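Local structure of membrane lipoprotein TpN32 (Treponema pallidum, 1XS5) at residues A[37-40]-A[41-44]; A[56-59]-A[60-64]. The protein binds L-methionine as a periplasmic-type binding lipoprotein of the NlpA family, and probably serves in methionine uptake. All coordinates share one frame; numbering follows the deposited sequence.

From the N terminus, the chain leaves strand 30-36 and enters helix 40-49 at contact 1. Helix 40-49 leads back to strand 54-59, parallel to 30-36, in a beta-alpha-beta crossover past strand 3-9. The chain then enters helix 60-70 at contact 2. Each contact closes a short turn at a helix start. The two follow in series and neither encloses the other. The sites also touch each other. Asn44 OD1 lies 3.0 Å from Gln58 NE2, a probable hydrogen bond, and the Tyr40 ring packs on Phe57. Together they tie the six-stranded sheet to its helices beside the bound methionine.

Contact 1 of 2, residues A[37-40]-A[41-44]; sequences FTNY and VALN. With MET (methionine), chain B.
Asn39 turns CG between its backbone N and carbonyl carbon (chi1 68°), and this brings OD1 within bonding distance of Ala42 N. Phe37 has CG beside its own N (chi1 -74°), with the ring against Leu43. The motif is a side-chain N-cap at the start of helix 40-49, in the binding-protein fold of the NlpA family. Ala42 N donates to Asn39 OD1 over 3.0 Å. The bond is nearly straight, but the donor sits above the carbonyl plane, 45° out of it. The cap thus takes up an N-H of the first helical turn. The methyl of Ala42 also rests beside the Asn39 amide.

Weak backbone bonds continue the turn, from Leu43 N to Asn39 O and from Asn44 N to Tyr40 O. A water adds to this. It accepts from Asn44 ND2 at 2.9 Å and donates weakly to Tyr40 O. The other end of the Asn44 amide, OD1, is bonded to Asn55, which fixes its rotation.

On the side of the loop, Leu43 CD2 comes within 3.4 Å of Phe37 CD1. Leu43 CG meets Phe37 CB at 3.5 Å. The two side chains cross obliquely, and the Ala42 methyl touches the same ring at CD2. This joins the loop after strand 30-36 to the helix.

Tyr40 sends its ring to the ligand pocket, where it packs edge-to-face with His62. The terminal methyl of the bound methionine, CE, sits over one face, offset toward the rim, 3.7 Å from Tyr40 CE1.

Contact 2 of 2, residues A[56-59]-A[60-64]; sequences FFQH and VPHMQ. With MET (methionine), chain B.
Val60 opens the helix directly after His59, and its CB rests against the carbonyl carbon of His59. Pro61 follows, with its CD 3.5 Å from His59 ND1, and the two side chains cross at about a right angle.

His62 meets three residues of 56-59: Phe57, Gln58 and His59. Its backbone N donates to His59 ND1 over 3.2 Å, with the donor a little out of the imidazole plane. This is a side-chain N-cap of helix 60-70, formed where strand 54-59 ends in the binding-protein fold. His59 NE2 is bonded to Asn112 OD1, so both ring nitrogens are engaged. The sulfur of the bound methionine lies over one face of this ring, 3.4 Å from His59 NE2.

The side chain of His62 extends anti to its N (chi1 -177°), which carries the imidazole to Gln58. His62 ND1 donates to Gln58 OE1 over 3.0 Å. The bond is nearly straight and lies in the ring plane of His62, while the donor is tilted 32° from the carbonyl plane. The ligand methyl CE sits over the centre of one face of His62. Phe57 CE2 meets His62 CE1 obliquely, with the ring planes at 77°.

Met63 N donates to His59 O at 3.2 Å. Met63 CB lies 3.5 Å from Gln58 OE1.

Contact 1 of 2, residues A[37-40]-A[41-44]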
ATOM      1  N   PHE A  37      14.644   0.797  -1.164  1.00 14.54           N
ATOM      2  CA  PHE A  37      14.604  -0.634  -1.442  1.00 17.20           C
ATOM      3  C   PHE A  37      13.758  -0.927  -2.660  1.00 19.96           C
ATOM      4  O   PHE A  37      13.032  -0.059  -3.114  1.00 15.11           O
ATOM      5  CB  PHE A  37      13.990  -1.362  -0.242  1.00 15.85           C
ATOM      6  CG  PHE A  37      14.911  -1.456   0.944  1.00 13.21           C
ATOM      7  CD1 PHE A  37      15.070  -0.383   1.806  1.00 10.96           C
ATOM      8  CD2 PHE A  37      15.617  -2.625   1.186  1.00 11.91           C
ATOM      9  CE1 PHE A  37      15.918  -0.470   2.904  1.00 13.83           C
ATOM     10  CE2 PHE A  37      16.482  -2.740   2.277  1.00 11.14           C
ATOM     11  CZ  PHE A  37      16.637  -1.668   3.136  1.00 14.99           C
ATOM     12  N   THR A  38      13.798  -2.168  -3.159  1.00 15.40           N
ATOM     13  CA  THR A  38      13.023  -2.521  -4.334  1.00 16.25           C
ATOM     14  C   THR A  38      11.950  -3.564  -4.082  1.00 16.24           C
ATOM     15  O   THR A  38      11.177  -3.888  -4.971  1.00 16.24           O
ATOM     16  CB  THR A  38      13.940  -3.068  -5.470  1.00 14.41           C
ATOM     17  OG1 THR A  38      14.496  -4.332  -5.074  1.00 22.38           O
ATOM     18  CG2 THR A  38      15.078  -2.133  -5.724  1.00 17.08           C
ATOM     19  N   ASN A  39      11.898  -4.149  -2.901  1.00 15.25           N
ATOM     20  CA  ASN A  39      10.841  -5.127  -2.705  1.00 20.03           C
ATOM     21  C   ASN A  39      10.360  -5.218  -1.307  1.00 15.40           C
ATOM     22  O   ASN A  39      11.065  -4.820  -0.380  1.00 16.30           O
ATOM     23  CB  ASN A  39      11.199  -6.506  -3.259  1.00 24.55           C
ATOM     24  CG  ASN A  39      12.291  -7.184  -2.499  1.00 25.14           C
ATOM     25  OD1 ASN A  39      12.051  -7.907  -1.517  1.00 21.02           O
ATOM     26  ND2 ASN A  39      13.524  -6.976  -2.959  1.00 27.83           N
ATOM     27  N   TYR A  40       9.126  -5.696  -1.175  1.00 12.90           N
ATOM     28  CA  TYR A  40       8.473  -5.774   0.128  1.00 14.31           C
ATOM     29  C   TYR A  40       9.214  -6.584   1.219  1.00 14.26           C
ATOM     30  O   TYR A  40       9.356  -6.134   2.379  1.00 13.36           O
ATOM     31  CB  TYR A  40       7.052  -6.349  -0.019  1.00 12.58           C
ATOM     32  CG  TYR A  40       6.072  -5.605  -0.924  1.00 16.23           C
ATOM     33  CD1 TYR A  40       6.172  -4.228  -1.167  1.00 13.96           C
ATOM     34  CD2 TYR A  40       4.959  -6.284  -1.458  1.00 18.62           C
ATOM     35  CE1 TYR A  40       5.172  -3.541  -1.911  1.00 17.65           C
ATOM     36  CE2 TYR A  40       3.953  -5.608  -2.218  1.00 19.16           C
ATOM     37  CZ  TYR A  40       4.063  -4.241  -2.430  1.00 19.76           C
ATOM     38  OH  TYR A  40       3.020  -3.600  -3.076  1.00 17.62           O
ATOM     39  N   VAL A  41       9.677  -7.768   0.857  1.00 14.14           N
ATOM     40  CA  VAL A  41      10.331  -8.619   1.832  1.00 12.76           C
ATOM     41  C   VAL A  41      11.643  -8.038   2.330  1.00 11.44           C
ATOM     42  O   VAL A  41      11.922  -8.041   3.533  1.00 12.59           O
ATOM     43  CB  VAL A  41      10.521 -10.029   1.230  1.00 21.23           C
ATOM     44  CG1 VAL A  41      11.357 -10.907   2.182  1.00 21.14           C
ATOM     45  CG2 VAL A  41       9.113 -10.661   0.982  1.00 18.76           C
ATOM     46  N   ALA A  42      12.428  -7.501   1.407  1.00 11.74           N
ATOM     47  CA  ALA A  42      13.708  -6.917   1.805  1.00 14.89           C
ATOM     48  C   ALA A  42      13.570  -5.781   2.816  1.00 15.03           C
ATOM     49  O   ALA A  42      14.418  -5.561   3.713  1.00 11.05           O
ATOM     50  CB  ALA A  42      14.434  -6.445   0.549  1.00 16.19           C
ATOM     51  N   LEU A  43      12.507  -4.998   2.660  1.00 11.25           N
ATOM     52  CA  LEU A  43      12.289  -3.884   3.574  1.00 11.45           C
ATOM     53  C   LEU A  43      12.002  -4.370   4.994  1.00 10.05           C
ATOM     54  O   LEU A  43      12.450  -3.771   5.966  1.00 12.32           O
ATOM     55  CB  LEU A  43      11.080  -3.038   3.094  1.00  7.66           C
ATOM     56  CG  LEU A  43      11.385  -1.984   2.012  1.00 12.75           C
ATOM     57  CD1 LEU A  43      10.178  -1.718   1.095  1.00 13.00           C
ATOM     58  CD2 LEU A  43      11.789  -0.703   2.758  1.00 19.93           C
ATOM     59  N   ASN A  44      11.164  -5.398   5.116  1.00  9.92           N
ATOM     60  CA  ASN A  44      10.854  -5.893   6.455  1.00 12.51           C
ATOM     61  C   ASN A  44      12.006  -6.695   7.071  1.00 13.92           C
ATOM     62  O   ASN A  44      12.242  -6.614   8.279  1.00 15.98           O
ATOM     63  CB  ASN A  44       9.553  -6.721   6.440  1.00 12.43           C
ATOM     64  CG  ASN A  44       8.299  -5.826   6.487  1.00  6.88           C
ATOM     65  OD1 ASN A  44       8.330  -4.753   7.062  1.00 11.95           O
ATOM     66  ND2 ASN A  44       7.195  -6.297   5.899  1.00 13.32           N
TER
HETATM   67  N   MET B 301       1.081   1.646  -0.480  1.00 16.99           N
HETATM   68  CA  MET B 301       0.456   0.276  -0.579  1.00 15.58           C
HETATM   69  C   MET B 301      -1.084   0.292  -0.472  1.00 19.64           C
HETATM   70  O   MET B 301      -1.759  -0.369  -1.300  1.00 18.90           O
HETATM   71  CB  MET B 301       1.010  -0.645   0.529  1.00 16.82           C
HETATM   72  CG  MET B 301       0.643  -2.096   0.295  1.00 13.47           C
HETATM   73  SD  MET B 301       1.223  -3.229   1.579  1.00 12.43           S
HETATM   74  CE  MET B 301       2.977  -3.386   1.039  1.00 10.58           C
HETATM   75  OXT MET B 301      -1.599   0.966   0.448  1.00 20.90           O
HETATM   76  O   HOH W   1       7.255  -8.020   3.595  1.00 23.10           O

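Contact 2 of 2, residues A[56-59]-A[60-64]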
ATOM      1  N   PHE A  56       8.676   2.503   5.978  1.00 12.52           N
ATOM      2  CA  PHE A  56       7.392   3.144   5.707  1.00 13.96           C
ATOM      3  C   PHE A  56       6.936   2.792   4.293  1.00 12.39           C
ATOM      4  O   PHE A  56       7.289   3.457   3.308  1.00 10.43           O
ATOM      5  CB  PHE A  56       7.551   4.666   5.907  1.00 12.45           C
ATOM      6  CG  PHE A  56       6.271   5.471   5.642  1.00 15.35           C
ATOM      7  CD1 PHE A  56       5.042   5.034   6.108  1.00 14.06           C
ATOM      8  CD2 PHE A  56       6.320   6.661   4.977  1.00 12.11           C
ATOM      9  CE1 PHE A  56       3.892   5.807   5.896  1.00 17.45           C
ATOM     10  CE2 PHE A  56       5.184   7.415   4.780  1.00 16.11           C
ATOM     11  CZ  PHE A  56       3.986   6.977   5.240  1.00 15.56           C
ATOM     12  N   PHE A  57       6.142   1.725   4.178  1.00 12.42           N
ATOM     13  CA  PHE A  57       5.669   1.319   2.840  1.00 12.33           C
ATOM     14  C   PHE A  57       4.451   0.393   2.816  1.00 10.60           C
ATOM     15  O   PHE A  57       3.919   0.148   1.750  1.00 10.27           O
ATOM     16  CB  PHE A  57       6.772   0.552   2.098  1.00  9.88           C
ATOM     17  CG  PHE A  57       6.892  -0.898   2.539  1.00 10.32           C
ATOM     18  CD1 PHE A  57       7.520  -1.234   3.738  1.00 12.32           C
ATOM     19  CD2 PHE A  57       6.373  -1.924   1.746  1.00  8.94           C
ATOM     20  CE1 PHE A  57       7.644  -2.584   4.138  1.00 10.49           C
ATOM     21  CE2 PHE A  57       6.484  -3.262   2.122  1.00  8.70           C
ATOM     22  CZ  PHE A  57       7.128  -3.600   3.320  1.00  8.93           C
ATOM     23  N   GLN A  58       3.993  -0.082   3.982  1.00 12.35           N
ATOM     24  CA  GLN A  58       2.944  -1.086   3.997  1.00  8.54           C
ATOM     25  C   GLN A  58       1.791  -0.764   4.937  1.00 13.68           C
ATOM     26  O   GLN A  58       1.866   0.206   5.704  1.00 12.50           O
ATOM     27  CB  GLN A  58       3.565  -2.409   4.464  1.00 13.34           C
ATOM     28  CG  GLN A  58       3.867  -2.417   6.025  1.00 14.28           C
ATOM     29  CD  GLN A  58       4.923  -3.454   6.481  1.00 12.23           C
ATOM     30  OE1 GLN A  58       4.775  -4.640   6.286  1.00 15.89           O
ATOM     31  NE2 GLN A  58       5.972  -2.977   7.087  1.00 16.54           N
ATOM     32  N   HIS A  59       0.759  -1.615   4.880  1.00 12.09           N
ATOM     33  CA  HIS A  59      -0.371  -1.475   5.802  1.00 14.46           C
ATOM     34  C   HIS A  59      -0.283  -2.628   6.849  1.00 17.37           C
ATOM     35  O   HIS A  59       0.556  -3.528   6.720  1.00 13.39           O
ATOM     36  CB  HIS A  59      -1.706  -1.475   5.031  1.00 10.40           C
ATOM     37  CG  HIS A  59      -1.815  -2.523   3.970  1.00 14.01           C
ATOM     38  ND1 HIS A  59      -1.748  -3.874   4.228  1.00 12.12           N
ATOM     39  CD2 HIS A  59      -2.058  -2.411   2.648  1.00 10.70           C
ATOM     40  CE1 HIS A  59      -1.951  -4.549   3.114  1.00 11.93           C
ATOM     41  NE2 HIS A  59      -2.144  -3.679   2.139  1.00 14.72           N
ATOM     42  N   VAL A  60      -1.121  -2.606   7.893  1.00 15.16           N
ATOM     43  CA  VAL A  60      -1.021  -3.642   8.906  1.00 14.73           C
ATOM     44  C   VAL A  60      -1.240  -5.103   8.450  1.00 12.02           C
ATOM     45  O   VAL A  60      -0.526  -6.002   8.911  1.00 17.97           O
ATOM     46  CB  VAL A  60      -1.914  -3.297  10.161  1.00 15.86           C
ATOM     47  CG1 VAL A  60      -1.849  -4.444  11.161  1.00 13.43           C
ATOM     48  CG2 VAL A  60      -1.363  -2.032  10.847  1.00 14.92           C
ATOM     49  N   PRO A  61      -2.241  -5.369   7.569  1.00 13.45           N
ATOM     50  CA  PRO A  61      -2.434  -6.748   7.120  1.00 16.90           C
ATOM     51  C   PRO A  61      -1.157  -7.284   6.436  1.00 14.21           C
ATOM     52  O   PRO A  61      -0.818  -8.443   6.569  1.00 16.39           O
ATOM     53  CB  PRO A  61      -3.616  -6.639   6.138  1.00 16.76           C
ATOM     54  CG  PRO A  61      -4.485  -5.597   6.788  1.00 17.87           C
ATOM     55  CD  PRO A  61      -3.424  -4.534   7.226  1.00 14.54           C
ATOM     56  N   HIS A  62      -0.447  -6.428   5.708  1.00 13.56           N
ATOM     57  CA  HIS A  62       0.781  -6.864   5.050  1.00 13.45           C
ATOM     58  C   HIS A  62       1.863  -7.208   6.090  1.00 12.62           C
ATOM     59  O   HIS A  62       2.536  -8.205   5.971  1.00 14.76           O
ATOM     60  CB  HIS A  62       1.271  -5.782   4.076  1.00 11.13           C
ATOM     61  CG  HIS A  62       2.494  -6.188   3.315  1.00 13.54           C
ATOM     62  ND1 HIS A  62       3.767  -5.994   3.800  1.00 11.75           N
ATOM     63  CD2 HIS A  62       2.630  -6.845   2.145  1.00 10.68           C
ATOM     64  CE1 HIS A  62       4.639  -6.512   2.950  1.00  8.44           C
ATOM     65  NE2 HIS A  62       3.971  -7.041   1.940  1.00 15.35           N
ATOM     66  N   MET A  63       2.013  -6.356   7.087  1.00 15.04           N
ATOM     67  CA  MET A  63       2.967  -6.532   8.173  1.00 16.26           C
ATOM     68  C   MET A  63       2.646  -7.838   8.922  1.00 18.46           C
ATOM     69  O   MET A  63       3.557  -8.629   9.266  1.00 16.59           O
ATOM     70  CB  MET A  63       2.843  -5.342   9.137  1.00 17.21           C
ATOM     71  CG  MET A  63       3.917  -5.319  10.203  1.00 17.26           C
ATOM     72  SD  MET A  63       3.560  -4.131  11.503  1.00 20.20           S
ATOM     73  CE  MET A  63       2.129  -4.939  12.345  1.00 18.86           C
ATOM     74  N   GLN A  64       1.350  -8.057   9.180  1.00 17.88           N
ATOM     75  CA  GLN A  64       0.919  -9.289   9.861  1.00 18.94           C
ATOM     76  C   GLN A  64       1.261 -10.499   9.050  1.00 20.96           C
ATOM     77  O   GLN A  64       1.762 -11.488   9.590  1.00 22.16           O
ATOM     78  CB  GLN A  64      -0.590  -9.243  10.179  1.00 16.47           C
ATOM     79  CG  GLN A  64      -0.850  -8.210  11.271  1.00 22.61           C
ATOM     80  CD  GLN A  64      -2.321  -7.925  11.532  1.00 38.09           C
ATOM     81  OE1 GLN A  64      -3.171  -8.099  10.647  1.00 38.92           O
ATOM     82  NE2 GLN A  64      -2.629  -7.447  12.752  1.00 34.38           N
TER
HETATM   83  N   MET B 301       1.081   1.646  -0.480  1.00 16.99           N
HETATM   84  CA  MET B 301       0.456   0.276  -0.579  1.00 15.58           C
HETATM   85  C   MET B 301      -1.084   0.292  -0.472  1.00 19.64           C
HETATM   86  O   MET B 301      -1.759  -0.369  -1.300  1.00 18.90           O
HETATM   87  CB  MET B 301       1.010  -0.645   0.529  1.00 16.82           C
HETATM   88  CG  MET B 301       0.643  -2.096   0.295  1.00 13.47           C
HETATM   89  SD  MET B 301       1.223  -3.229   1.579  1.00 12.43           S
HETATM   90  CE  MET B 301       2.977  -3.386   1.039  1.00 10.58           C
HETATM   91  OXT MET B 301      -1.599   0.966   0.448  1.00 20.90           O